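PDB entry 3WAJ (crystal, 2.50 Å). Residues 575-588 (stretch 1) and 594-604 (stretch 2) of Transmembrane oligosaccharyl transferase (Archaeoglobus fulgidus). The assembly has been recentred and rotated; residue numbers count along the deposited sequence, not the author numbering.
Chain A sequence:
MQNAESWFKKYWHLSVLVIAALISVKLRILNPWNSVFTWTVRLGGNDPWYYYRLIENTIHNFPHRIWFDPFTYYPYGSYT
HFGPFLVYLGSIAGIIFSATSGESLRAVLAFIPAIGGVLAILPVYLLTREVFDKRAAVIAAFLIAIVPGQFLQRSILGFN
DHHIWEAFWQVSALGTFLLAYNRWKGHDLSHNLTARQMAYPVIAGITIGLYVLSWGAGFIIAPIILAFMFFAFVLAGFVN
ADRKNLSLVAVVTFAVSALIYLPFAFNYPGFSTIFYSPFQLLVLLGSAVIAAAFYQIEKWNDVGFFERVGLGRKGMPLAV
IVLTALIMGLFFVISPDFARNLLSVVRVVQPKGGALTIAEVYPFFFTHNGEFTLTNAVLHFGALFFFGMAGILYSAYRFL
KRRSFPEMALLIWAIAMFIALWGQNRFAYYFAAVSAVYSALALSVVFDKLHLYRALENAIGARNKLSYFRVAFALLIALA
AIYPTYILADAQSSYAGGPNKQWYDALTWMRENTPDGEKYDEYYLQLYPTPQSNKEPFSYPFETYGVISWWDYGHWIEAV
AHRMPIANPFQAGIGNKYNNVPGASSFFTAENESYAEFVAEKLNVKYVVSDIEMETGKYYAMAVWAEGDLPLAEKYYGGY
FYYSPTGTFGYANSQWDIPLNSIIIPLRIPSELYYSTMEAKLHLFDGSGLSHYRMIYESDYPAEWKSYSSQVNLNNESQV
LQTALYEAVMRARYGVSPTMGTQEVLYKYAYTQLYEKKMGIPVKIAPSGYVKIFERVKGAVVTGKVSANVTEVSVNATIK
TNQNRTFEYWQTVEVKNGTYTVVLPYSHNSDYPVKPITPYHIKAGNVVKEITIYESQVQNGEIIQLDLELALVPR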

# COMPACT_ATOMS: atom_id res chain seq x y z
N GLY A 575 10.98 11.82 4.19
CA GLY A 575 12.10 12.57 4.75
C GLY A 575 12.80 11.86 5.92
O GLY A 575 12.69 10.64 6.05
N ASN A 576 13.53 12.61 6.74
CA ASN A 576 14.21 12.06 7.93
C ASN A 576 14.88 13.15 8.75
O ASN A 576 15.07 14.27 8.26
CB ASN A 576 15.27 11.02 7.55
CG ASN A 576 16.36 11.59 6.64
OD1 ASN A 576 17.08 12.54 7.00
ND2 ASN A 576 16.48 11.01 5.45
N LYS A 577 15.29 12.82 9.97
CA LYS A 577 15.99 13.80 10.81
C LYS A 577 17.52 13.72 10.72
O LYS A 577 18.19 14.74 10.79
CB LYS A 577 15.52 13.72 12.27
CG LYS A 577 14.35 14.64 12.57
CD LYS A 577 13.49 14.16 13.73
CE LYS A 577 14.32 13.61 14.87
NZ LYS A 577 13.45 13.02 15.92
N TYR A 578 18.05 12.52 10.53
CA TYR A 578 19.51 12.35 10.50
C TYR A 578 20.21 13.08 9.33
O TYR A 578 21.34 13.55 9.49
CB TYR A 578 19.89 10.86 10.56
CG TYR A 578 19.36 10.04 9.40
CD1 TYR A 578 18.15 9.34 9.51
CD2 TYR A 578 20.06 9.96 8.21
CE1 TYR A 578 17.67 8.59 8.45
CE2 TYR A 578 19.57 9.21 7.14
CZ TYR A 578 18.38 8.54 7.28
OH TYR A 578 17.91 7.80 6.22
N ASN A 579 19.55 13.18 8.18
CA ASN A 579 20.08 13.97 7.05
C ASN A 579 19.29 15.26 6.80
O ASN A 579 19.42 15.90 5.75
CB ASN A 579 20.16 13.14 5.76
CG ASN A 579 21.31 12.16 5.77
OD1 ASN A 579 22.34 12.39 6.41
ND2 ASN A 579 21.15 11.04 5.07
N ASN A 580 18.46 15.63 7.78
CA ASN A 580 17.62 16.82 7.71
C ASN A 580 16.84 17.00 6.40
O ASN A 580 16.78 18.09 5.84
CB ASN A 580 18.44 18.05 8.06
CG ASN A 580 18.95 18.02 9.49
OD1 ASN A 580 18.17 18.10 10.44
ND2 ASN A 580 20.27 17.88 9.65
N VAL A 581 16.26 15.91 5.92
CA VAL A 581 15.41 15.94 4.72
C VAL A 581 13.97 16.17 5.14
O VAL A 581 13.34 15.30 5.74
CB VAL A 581 15.49 14.63 3.92
CG1 VAL A 581 14.58 14.71 2.69
CG2 VAL A 581 16.95 14.33 3.52
N PRO A 582 13.46 17.37 4.85
CA PRO A 582 12.08 17.66 5.27
C PRO A 582 11.11 16.71 4.61
O PRO A 582 11.21 16.41 3.40
CB PRO A 582 11.84 19.10 4.79
CG PRO A 582 13.02 19.44 3.86
CD PRO A 582 14.15 18.53 4.26
N GLY A 583 10.18 16.21 5.42
CA GLY A 583 9.24 15.19 5.01
C GLY A 583 8.36 14.86 6.20
O GLY A 583 8.46 15.49 7.25
N ALA A 584 7.49 13.87 6.04
CA ALA A 584 6.53 13.54 7.08
C ALA A 584 7.16 13.10 8.41
O ALA A 584 6.71 13.52 9.48
CB ALA A 584 5.54 12.49 6.59
N SER A 585 8.20 12.29 8.38
CA SER A 585 8.77 11.77 9.62
C SER A 585 9.49 12.87 10.39
O SER A 585 9.50 12.88 11.62
CB SER A 585 9.69 10.56 9.37
OG SER A 585 10.90 10.95 8.76
N SER A 586 10.08 13.81 9.67
CA SER A 586 10.87 14.85 10.33
C SER A 586 9.95 15.95 10.84
O SER A 586 10.30 16.71 11.74
CB SER A 586 11.92 15.43 9.37
OG SER A 586 11.35 15.62 8.09
N PHE A 587 8.75 16.03 10.27
CA PHE A 587 7.77 16.95 10.80
C PHE A 587 7.19 16.38 12.12
O PHE A 587 7.29 17.01 13.17
CB PHE A 587 6.70 17.29 9.76
CG PHE A 587 5.64 18.22 10.27
CD1 PHE A 587 5.85 19.59 10.30
CD2 PHE A 587 4.42 17.73 10.76
CE1 PHE A 587 4.88 20.47 10.80
CE2 PHE A 587 3.44 18.60 11.25
CZ PHE A 587 3.67 19.97 11.27
N PHE A 588 6.62 15.18 12.06
CA PHE A 588 5.89 14.63 13.22
C PHE A 588 6.72 14.19 14.42
O PHE A 588 6.20 14.11 15.54
CB PHE A 588 4.92 13.51 12.81
CG PHE A 588 3.83 13.97 11.89
CD1 PHE A 588 2.75 14.70 12.38
CD2 PHE A 588 3.88 13.70 10.52
CE1 PHE A 588 1.73 15.16 11.52
CE2 PHE A 588 2.88 14.15 9.65
CZ PHE A 588 1.80 14.88 10.14
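Stretch 2, residues 594-604: SYAEFVAEKLN

Stretch 2 is helical from Ser594 to Lys602, continuing a helix that begins earlier in the chain, and Leu603 is the first residue to leave helical phi/psi. It lies across the turn and short helix of stretch 1, running nearly antiparallel to helix 584-588: the axes cross at -149° and approach to 8.9 Å. The CA atoms of Phe587 and Ala596 are 5.1 Å apart and those of Pro582 and Val599 4.8 Å apart.

Val599 is the central bump. Its CG1 fits among Pro582 CB (3.7 Å), Gly583 N (3.7 Å) and Phe587 CB (3.9 Å). One turn on, Leu603 CD1 reaches Gly583 N at 3.5 Å and Pro582 CB at 3.9 Å, so the compact proline ring packs against both branched side chains. Gly583 is the N-cap residue; a CB there would point away and run into Gly575 N. Phe587, with chi1 t, brings its ring beside the alanines: CE1 lies 3.9 Å from Ala596 CB and 4.1 Å from Ala600 CB, methyls short enough to leave room for the ring, whose edge meets Ala596 O (CD1 to O, 3.7 Å).

Near the start of stretch 2, the CA-to-CB bond of Tyr595 points sideways, but the end of its side chain comes in to the turn Lys577-Asn580. Its ring edge meets Ser586 O (CE2 to O, 3.6 Å), and its OH donates a hydrogen bond to Asn580 OD1 at 2.8 Å, giving this more polar margin a directional tie.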

# COMPACT_ATOMS: atom_id res chain seq x y z
N SER A 594 10.12 25.12 16.23
CA SER A 594 11.05 25.75 15.28
C SER A 594 11.53 24.80 14.19
O SER A 594 11.52 25.16 13.01
CB SER A 594 12.27 26.32 16.01
OG SER A 594 11.86 27.04 17.14
N TYR A 595 11.97 23.61 14.59
CA TYR A 595 12.40 22.61 13.63
C TYR A 595 11.25 22.20 12.71
O TYR A 595 11.42 22.11 11.50
CB TYR A 595 12.98 21.38 14.33
CG TYR A 595 13.63 20.40 13.36
CD1 TYR A 595 14.98 20.48 13.07
CD2 TYR A 595 12.89 19.39 12.74
CE1 TYR A 595 15.58 19.58 12.19
CE2 TYR A 595 13.47 18.50 11.87
CZ TYR A 595 14.82 18.60 11.59
OH TYR A 595 15.40 17.70 10.72
N ALA A 596 10.07 21.96 13.29
CA ALA A 596 8.87 21.65 12.51
C ALA A 596 8.58 22.72 11.46
O ALA A 596 8.24 22.41 10.31
CB ALA A 596 7.66 21.44 13.43
N GLU A 597 8.71 23.98 11.89
CA GLU A 597 8.50 25.15 11.04
C GLU A 597 9.50 25.19 9.88
O GLU A 597 9.16 25.57 8.75
CB GLU A 597 8.61 26.42 11.89
CG GLU A 597 7.61 27.49 11.56
CD GLU A 597 6.20 26.99 11.53
OE1 GLU A 597 5.41 27.51 10.72
OE2 GLU A 597 5.87 26.07 12.30
N PHE A 598 10.74 24.78 10.15
CA PHE A 598 11.74 24.65 9.11
C PHE A 598 11.26 23.63 8.08
O PHE A 598 11.26 23.89 6.88
CB PHE A 598 13.10 24.23 9.72
CG PHE A 598 13.99 23.49 8.75
CD1 PHE A 598 14.67 24.17 7.74
CD2 PHE A 598 14.15 22.11 8.85
CE1 PHE A 598 15.48 23.48 6.84
CE2 PHE A 598 14.96 21.40 7.95
CZ PHE A 598 15.63 22.09 6.94
N VAL A 599 10.82 22.47 8.55
CA VAL A 599 10.35 21.43 7.65
C VAL A 599 9.12 21.88 6.85
O VAL A 599 9.05 21.66 5.63
CB VAL A 599 10.06 20.13 8.42
CG1 VAL A 599 9.37 19.10 7.52
CG2 VAL A 599 11.34 19.59 9.03
N ALA A 600 8.17 22.51 7.55
CA ALA A 600 6.90 22.88 6.93
C ALA A 600 7.09 23.96 5.89
O ALA A 600 6.46 23.94 4.84
CB ALA A 600 5.89 23.32 7.97
N GLU A 601 7.96 24.92 6.19
CA GLU A 601 8.26 26.00 5.26
C GLU A 601 8.84 25.45 3.96
O GLU A 601 8.39 25.83 2.89
CB GLU A 601 9.22 27.00 5.90
CG GLU A 601 9.38 28.29 5.11
CD GLU A 601 8.14 29.20 5.18
OE1 GLU A 601 7.11 28.82 5.79
OE2 GLU A 601 8.20 30.31 4.60
N LYS A 602 9.82 24.55 4.06
CA LYS A 602 10.43 23.89 2.89
C LYS A 602 9.42 23.22 1.99
O LYS A 602 9.57 23.23 0.78
CB LYS A 602 11.46 22.84 3.32
CG LYS A 602 12.71 23.41 3.97
CD LYS A 602 13.56 24.19 2.96
CE LYS A 602 14.55 25.10 3.69
NZ LYS A 602 15.18 26.14 2.80
N LEU A 603 8.40 22.61 2.59
CA LEU A 603 7.40 21.85 1.83
C LEU A 603 6.14 22.67 1.66
O LEU A 603 5.13 22.17 1.14
CB LEU A 603 7.11 20.51 2.49
CG LEU A 603 8.39 19.72 2.79
CD1 LEU A 603 8.12 18.59 3.79
CD2 LEU A 603 9.01 19.18 1.51
N ASN A 604 6.19 23.92 2.09
CA ASN A 604 5.08 24.83 1.90
C ASN A 604 3.76 24.24 2.42
O ASN A 604 2.73 24.26 1.71
CB ASN A 604 4.96 25.14 0.40
CG ASN A 604 4.08 26.33 0.12
OD1 ASN A 604 4.10 27.32 0.87
ND2 ASN A 604 3.28 26.24 -0.95